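Side-chain contacts in Mll7089 protein (Mesorhizobium loti, PDB 2OZ8), which is of unknown function but is a putative member of the mandelate racemase family, possibly a magnesium-dependent hydro-lyase: residues A[147-152]-A[177-182]; A[155-158]-A[163-166]; A[140-145]-A[168-173]. All coordinates share one frame; numbering follows the deposited sequence.

Interaction 1. Residues A[147-152]-A[177-182]; sequences DAFVSL and LRRLEL
The helical turns carrying Phe149 and the pair Arg179 and Leu182 face each other, with Phe149 CA 8.6 Å from Arg179 CA and 8.4 Å from Leu182 CA. They belong to helices 146-158 and 173-184, successive outer helices of an enolase-type TIM barrel. Each turn keeps its own backbone hydrogen bonds, and none crosses the gap. Side chains fill it instead. Phe149 CG points away from its own N (chi1 176°) and carries the ring across to the second helix. The Arg179 chain bends at chi2 and chi3, which folds its outer part over one face of the Phe149 ring. CD sits 4.3 Å from the ring centroid, only 8° off the ring normal, a CH-pi contact. NE lies over the same ring nearer the rim, 3.4 Å from Phe149 CD1. The guanidinium is not stacked flat: its plane is turned 47° from the ring. Its polar end is held elsewhere, with NH1 in a salt bridge to Asp146 and a hydrogen bond to the Leu144 carbonyl. These bonds probably fix the bend that lays the arginine chain on the ring. Phe149 also meets Phe153 edge-to-face within its own helix. Leu182 approaches the ring obliquely: its CB is 3.8 Å from Phe149 CE2, and its CD1 is 3.8 Å from Phe149 CD2.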
# COMPACT_ATOMS: atom_id res chain seq x y z
N ASP A 147 29.31 39.99 -12.76
CA ASP A 147 30.56 39.99 -13.52
C ASP A 147 31.40 38.75 -13.33
O ASP A 147 31.92 38.21 -14.30
CB ASP A 147 31.45 41.22 -13.28
CG ASP A 147 32.78 41.11 -14.05
OD1 ASP A 147 32.74 41.31 -15.29
OD2 ASP A 147 33.87 40.77 -13.46
N ALA A 148 31.59 38.32 -12.08
CA ALA A 148 32.36 37.09 -11.81
C ALA A 148 31.74 35.80 -12.41
O ALA A 148 32.46 34.93 -12.86
CB ALA A 148 32.59 36.92 -10.34
N PHE A 149 30.40 35.73 -12.41
CA PHE A 149 29.64 34.64 -12.98
C PHE A 149 29.88 34.46 -14.50
O PHE A 149 30.25 33.37 -14.95
CB PHE A 149 28.17 34.87 -12.60
CG PHE A 149 27.17 33.90 -13.19
CD1 PHE A 149 26.73 32.79 -12.43
CD2 PHE A 149 26.59 34.14 -14.42
CE1 PHE A 149 25.74 31.89 -12.94
CE2 PHE A 149 25.63 33.28 -14.95
CZ PHE A 149 25.19 32.14 -14.21
N VAL A 150 29.70 35.50 -15.31
CA VAL A 150 29.89 35.32 -16.77
C VAL A 150 31.35 35.01 -17.06
O VAL A 150 31.70 34.24 -17.97
CB VAL A 150 29.33 36.48 -17.70
CG1 VAL A 150 28.88 37.62 -16.94
CG2 VAL A 150 30.39 36.92 -18.75
N SER A 151 32.19 35.60 -16.23
CA SER A 151 33.60 35.41 -16.38
C SER A 151 33.98 33.92 -16.20
O SER A 151 34.69 33.34 -17.03
CB SER A 151 34.32 36.34 -15.42
OG SER A 151 35.65 35.92 -15.37
N LEU A 152 33.46 33.28 -15.15
CA LEU A 152 33.69 31.84 -14.93
C LEU A 152 33.04 30.99 -16.05
O LEU A 152 33.72 30.11 -16.64
CB LEU A 152 33.14 31.45 -13.55
CG LEU A 152 33.40 30.03 -13.03
CD1 LEU A 152 33.19 30.01 -11.51
CD2 LEU A 152 32.52 28.95 -13.74
N LEU A 177 15.81 33.61 -12.46
CA LEU A 177 15.60 33.72 -13.91
C LEU A 177 16.66 34.56 -14.59
O LEU A 177 17.07 34.27 -15.72
CB LEU A 177 14.20 34.22 -14.25
CG LEU A 177 13.06 33.23 -14.04
CD1 LEU A 177 11.73 33.99 -14.14
CD2 LEU A 177 13.15 32.09 -15.06
N ARG A 178 17.12 35.58 -13.90
CA ARG A 178 18.17 36.40 -14.42
C ARG A 178 19.47 35.65 -14.58
O ARG A 178 20.13 35.81 -15.62
CB ARG A 178 18.39 37.58 -13.50
CG ARG A 178 18.74 38.90 -14.20
CD ARG A 178 17.98 40.04 -13.46
NE ARG A 178 18.39 40.11 -12.05
CZ ARG A 178 19.67 40.21 -11.65
NH1 ARG A 178 20.67 40.22 -12.57
NH2 ARG A 178 19.94 40.30 -10.33
N ARG A 179 19.86 34.86 -13.57
CA ARG A 179 21.07 34.03 -13.69
C ARG A 179 21.03 33.08 -14.90
O ARG A 179 22.04 32.91 -15.55
CB ARG A 179 21.37 33.23 -12.41
CG ARG A 179 21.78 34.09 -11.22
CD ARG A 179 23.06 34.93 -11.50
NE ARG A 179 24.24 34.39 -10.82
CZ ARG A 179 25.15 35.10 -10.15
NH1 ARG A 179 25.08 36.42 -10.06
NH2 ARG A 179 26.17 34.45 -9.59
N LEU A 180 19.88 32.48 -15.18
CA LEU A 180 19.70 31.60 -16.34
C LEU A 180 19.81 32.38 -17.67
O LEU A 180 20.45 31.90 -18.64
CB LEU A 180 18.34 30.89 -16.30
CG LEU A 180 18.07 29.74 -15.33
CD1 LEU A 180 16.58 29.59 -15.05
CD2 LEU A 180 18.69 28.46 -15.86
N GLU A 181 19.15 33.54 -17.72
CA GLU A 181 19.36 34.46 -18.86
C GLU A 181 20.85 34.87 -19.02
O GLU A 181 21.35 34.85 -20.12
CB GLU A 181 18.48 35.73 -18.72
CG GLU A 181 17.01 35.62 -19.04
CD GLU A 181 16.19 36.82 -18.48
OE1 GLU A 181 16.76 37.95 -18.29
OE2 GLU A 181 14.95 36.66 -18.23
N LEU A 182 21.53 35.28 -17.94
CA LEU A 182 22.97 35.59 -17.99
C LEU A 182 23.77 34.41 -18.53
O LEU A 182 24.66 34.58 -19.39
CB LEU A 182 23.53 35.94 -16.62
CG LEU A 182 23.63 37.35 -16.05
CD1 LEU A 182 24.73 37.39 -14.96
CD2 LEU A 182 23.94 38.38 -17.18

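Interaction 2. Residues A[155-158]-A[163-166]; sequences HAAS and AFKI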
# COMPACT_ATOMS: atom_id res chain seq x y z
N HIS A 155 34.74 31.52 -19.41
CA HIS A 155 35.95 30.70 -19.37
C HIS A 155 35.65 29.19 -19.55
O HIS A 155 36.27 28.54 -20.40
CB HIS A 155 36.77 30.90 -18.10
CG HIS A 155 38.09 30.18 -18.15
ND1 HIS A 155 38.39 29.11 -17.33
CD2 HIS A 155 39.17 30.36 -18.95
CE1 HIS A 155 39.61 28.68 -17.61
NE2 HIS A 155 40.10 29.42 -18.58
N ALA A 156 34.69 28.61 -18.81
CA ALA A 156 34.41 27.18 -19.04
C ALA A 156 34.09 26.84 -20.53
O ALA A 156 34.60 25.84 -21.07
CB ALA A 156 33.33 26.66 -18.12
N ALA A 157 33.24 27.65 -21.16
CA ALA A 157 32.93 27.44 -22.58
C ALA A 157 34.19 27.58 -23.47
O ALA A 157 34.39 26.75 -24.40
CB ALA A 157 31.80 28.35 -23.06
N SER A 158 35.03 28.58 -23.18
CA SER A 158 36.33 28.78 -23.91
C SER A 158 37.10 27.50 -24.11
O SER A 158 37.61 27.27 -25.21
CB SER A 158 37.28 29.68 -23.15
OG SER A 158 36.99 31.02 -23.39
N ALA A 163 28.37 21.58 -20.86
CA ALA A 163 27.35 21.47 -19.82
C ALA A 163 27.75 22.30 -18.59
O ALA A 163 28.93 22.32 -18.20
CB ALA A 163 27.12 20.00 -19.47
N PHE A 164 26.76 22.97 -17.97
CA PHE A 164 26.97 24.06 -17.01
C PHE A 164 25.92 23.96 -15.90
O PHE A 164 24.75 23.81 -16.18
CB PHE A 164 26.82 25.43 -17.71
CG PHE A 164 27.75 25.59 -18.89
CD1 PHE A 164 29.09 25.98 -18.70
CD2 PHE A 164 27.35 25.28 -20.18
CE1 PHE A 164 29.98 26.05 -19.75
CE2 PHE A 164 28.29 25.35 -21.28
CZ PHE A 164 29.57 25.73 -21.05
N LYS A 165 26.34 24.04 -14.63
CA LYS A 165 25.41 24.02 -13.50
C LYS A 165 25.54 25.29 -12.68
O LYS A 165 26.65 25.68 -12.30
CB LYS A 165 25.65 22.83 -12.59
CG LYS A 165 24.58 22.66 -11.52
CD LYS A 165 25.16 22.14 -10.17
CE LYS A 165 25.52 20.70 -10.23
NZ LYS A 165 25.93 20.05 -8.95
N ILE A 166 24.40 25.90 -12.41
CA ILE A 166 24.31 27.09 -11.62
C ILE A 166 23.45 26.86 -10.40
O ILE A 166 22.62 25.91 -10.38
CB ILE A 166 23.77 28.29 -12.43
CG1 ILE A 166 22.33 28.03 -12.89
CG2 ILE A 166 24.75 28.57 -13.62
CD1 ILE A 166 21.67 29.19 -13.59
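Phe164 reaches from its strand to Ala156 and Ala157 in the last turn of the preceding helix. The ring meets the helix with its edge, not a face. Ala156 CB lies in the ring plane, 3.8 Å from Phe164 CE1. Ala157 CB touches the next ring atom, 4.0 Å from Phe164 CZ. The backbones are spaced with Ala156 CA 8.3 Å from Phe164 CA, and the small alanine side chains leave the ring to span most of that gap. Phe164 CG stands beside its backbone N (chi1 -56°), which sends the ring toward the helix. The contact joins helix 146-158 to strand 163-167 within the beta-alpha-beta unit that starts at strand 132-138, part of the TIM barrel wall. Phe153, one turn earlier on the helix, also packs on Phe164, and Ala137 of strand 132-138 touches both Phe164 and Ala156. No hydrogen bond joins the helix and strand segments. The strand spends its backbone bonds on its neighbours: Ala163 and Lys165 pair with Ala137, and Phe164 with Lys192 and Met194. Lys165 extends from the other face of the strand, where its NZ forms salt bridges with Glu224 and Glu317.

Interaction 3. Residues A[140-145]-A[168-173]; sequences LDFHLD and VGHRDF. With SO4 (sulfate ion), chain D.
Phe142 and His170 come from opposite directions and meet as an offset stack, ring centroids 3.9 Å apart and planes 15° from parallel. His170 CB lies 4.1 Å from sulfate O4. CG stands beside the backbone N, which turns the imidazole against one face of the phenyl ring; it lies near Phe142 CZ and sulfate O4. ND1 gives O4 a weak, bent hydrogen bond (N-H...O angle 124°), and the 2.5 Å between His170 ND1 and sulfate O4 is doubtfully short. CE1 is also close to O4, at the imidazole edge. CD2 is modelled by Phe142 CE1, closer than carbons can sit, so that pair is doubtful. At the far tip, NE2 sits over one face of the Phe142 ring, toward its rim. Phe142 CZ in turn lies over the centre of the imidazole. Sulfate O1 meets the phenyl edge, 3.6 Å from Phe142 CZ. Arg171 N also reaches O2 of this sulfate, probably from the crystallisation liquor, nearly in line, but this bond too is modelled doubtfully short. Asp176 accepts from the backbone N of Gly169 and His170. With an alanine in place of His170, the Phe142 face would probably lose its stacking partner and sulfate O4 its imidazole N-H. Both segments follow barrel strands, so the stack lies at the C-terminal end of the strands, where TIM barrels carry their active sites.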
# COMPACT_ATOMS: atom_id res chain seq x y z
N LEU A 140 29.19 27.04 -8.36
CA LEU A 140 29.03 27.24 -6.89
C LEU A 140 28.84 28.75 -6.68
O LEU A 140 29.45 29.38 -5.79
CB LEU A 140 30.24 26.67 -6.11
CG LEU A 140 30.74 25.24 -6.48
CD1 LEU A 140 31.98 24.80 -5.71
CD2 LEU A 140 29.62 24.15 -6.34
N ASP A 141 28.00 29.31 -7.54
CA ASP A 141 28.03 30.74 -7.95
C ASP A 141 26.97 31.55 -7.31
O ASP A 141 26.71 32.61 -7.78
CB ASP A 141 27.76 30.87 -9.45
CG ASP A 141 26.41 30.20 -9.85
OD1 ASP A 141 26.44 28.97 -10.02
OD2 ASP A 141 25.34 30.88 -9.93
N PHE A 142 26.32 31.06 -6.28
CA PHE A 142 25.19 31.78 -5.73
C PHE A 142 25.58 33.17 -5.22
O PHE A 142 24.77 34.10 -5.21
CB PHE A 142 24.56 30.97 -4.60
CG PHE A 142 23.23 31.48 -4.16
CD1 PHE A 142 22.06 31.13 -4.88
CD2 PHE A 142 23.14 32.31 -3.05
CE1 PHE A 142 20.79 31.60 -4.49
CE2 PHE A 142 21.88 32.79 -2.62
CZ PHE A 142 20.69 32.45 -3.35
N HIS A 143 26.82 33.33 -4.78
CA HIS A 143 27.21 34.57 -4.12
C HIS A 143 28.03 35.45 -5.03
O HIS A 143 28.29 36.61 -4.72
CB HIS A 143 27.95 34.26 -2.83
CG HIS A 143 27.08 33.64 -1.81
ND1 HIS A 143 26.02 34.32 -1.23
CD2 HIS A 143 27.07 32.41 -1.27
CE1 HIS A 143 25.40 33.52 -0.38
NE2 HIS A 143 26.02 32.36 -0.38
N LEU A 144 28.39 34.88 -6.18
CA LEU A 144 29.14 35.59 -7.22
C LEU A 144 28.41 36.84 -7.75
O LEU A 144 27.20 36.79 -8.00
CB LEU A 144 29.45 34.62 -8.36
CG LEU A 144 30.92 34.26 -8.60
CD1 LEU A 144 31.77 34.26 -7.32
CD2 LEU A 144 31.09 32.94 -9.34
N ASP A 145 29.14 37.95 -7.93
CA ASP A 145 28.57 39.10 -8.64
C ASP A 145 28.37 38.73 -10.11
O ASP A 145 29.08 37.87 -10.63
CB ASP A 145 29.41 40.39 -8.48
CG ASP A 145 30.83 40.28 -9.07
OD1 ASP A 145 31.04 40.67 -10.26
OD2 ASP A 145 31.76 39.83 -8.36
N VAL A 168 20.62 28.10 -7.74
CA VAL A 168 19.42 28.93 -7.70
C VAL A 168 18.83 28.84 -6.33
O VAL A 168 19.47 28.31 -5.43
CB VAL A 168 18.38 28.53 -8.81
CG1 VAL A 168 18.98 28.77 -10.22
CG2 VAL A 168 17.92 27.11 -8.63
N GLY A 169 17.60 29.33 -6.15
CA GLY A 169 16.97 29.30 -4.85
C GLY A 169 16.89 30.64 -4.18
O GLY A 169 16.56 30.69 -3.00
N HIS A 170 17.19 31.73 -4.91
CA HIS A 170 16.91 33.10 -4.44
C HIS A 170 15.49 33.27 -3.96
O HIS A 170 14.55 32.77 -4.61
CB HIS A 170 17.21 34.16 -5.52
CG HIS A 170 18.65 34.46 -5.64
ND1 HIS A 170 19.30 35.35 -4.81
CD2 HIS A 170 19.62 33.88 -6.40
CE1 HIS A 170 20.59 35.32 -5.06
NE2 HIS A 170 20.82 34.45 -6.03
N ARG A 171 15.34 33.96 -2.83
CA ARG A 171 14.04 34.41 -2.33
C ARG A 171 13.21 35.11 -3.43
O ARG A 171 11.99 34.95 -3.49
CB ARG A 171 14.21 35.35 -1.14
CG ARG A 171 14.02 34.69 0.24
CD ARG A 171 14.40 35.62 1.43
NE ARG A 171 13.33 36.59 1.81
CZ ARG A 171 13.20 37.85 1.34
NH1 ARG A 171 14.07 38.35 0.45
NH2 ARG A 171 12.20 38.61 1.77
N ASP A 172 13.88 35.88 -4.28
CA ASP A 172 13.25 36.53 -5.40
C ASP A 172 13.52 35.65 -6.63
O ASP A 172 14.64 35.54 -7.11
CB ASP A 172 13.75 37.99 -5.53
CG ASP A 172 13.36 38.67 -6.86
OD1 ASP A 172 12.17 38.74 -7.24
OD2 ASP A 172 14.27 39.17 -7.53
N PHE A 173 12.46 34.98 -7.10
CA PHE A 173 12.56 34.09 -8.24
C PHE A 173 13.13 34.78 -9.46
O PHE A 173 13.80 34.16 -10.26
CB PHE A 173 11.22 33.42 -8.56
CG PHE A 173 11.30 32.37 -9.61
CD1 PHE A 173 12.29 31.39 -9.55
CD2 PHE A 173 10.40 32.35 -10.66
CE1 PHE A 173 12.38 30.42 -10.52
CE2 PHE A 173 10.48 31.36 -11.66
CZ PHE A 173 11.46 30.40 -11.58
S SO4 D . 18.47 35.27 -1.14
O1 SO4 D . 19.28 34.21 -0.51
O2 SO4 D . 17.20 34.62 -1.44
O3 SO4 D . 18.20 36.44 -0.27
O4 SO4 D . 19.17 35.80 -2.33

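In the fold
From the N terminus, strand 132-138 leads into loop 140-145, then helix 146-158, strand 163-167, loop 168-173 and helix 173-184. Interaction 3 opens first, at 140-145, and closes its loop at 168-173. Interaction 1 opens next, at 147-152, and closes at 177-182. These two cross, since their segments alternate along the chain. Interaction 2 is innermost and lies within both. It closes the shortest loop, the turn between the helix and the next strand. Interaction 3 ties the two strand-to-helix loops, interaction 1 the two outer helices, and interaction 2 helix to strand. Ile166 packs on Phe149 and Leu180, joining interactions 1 and 2; Phe149 packs on Asp141, joining 1 and 3.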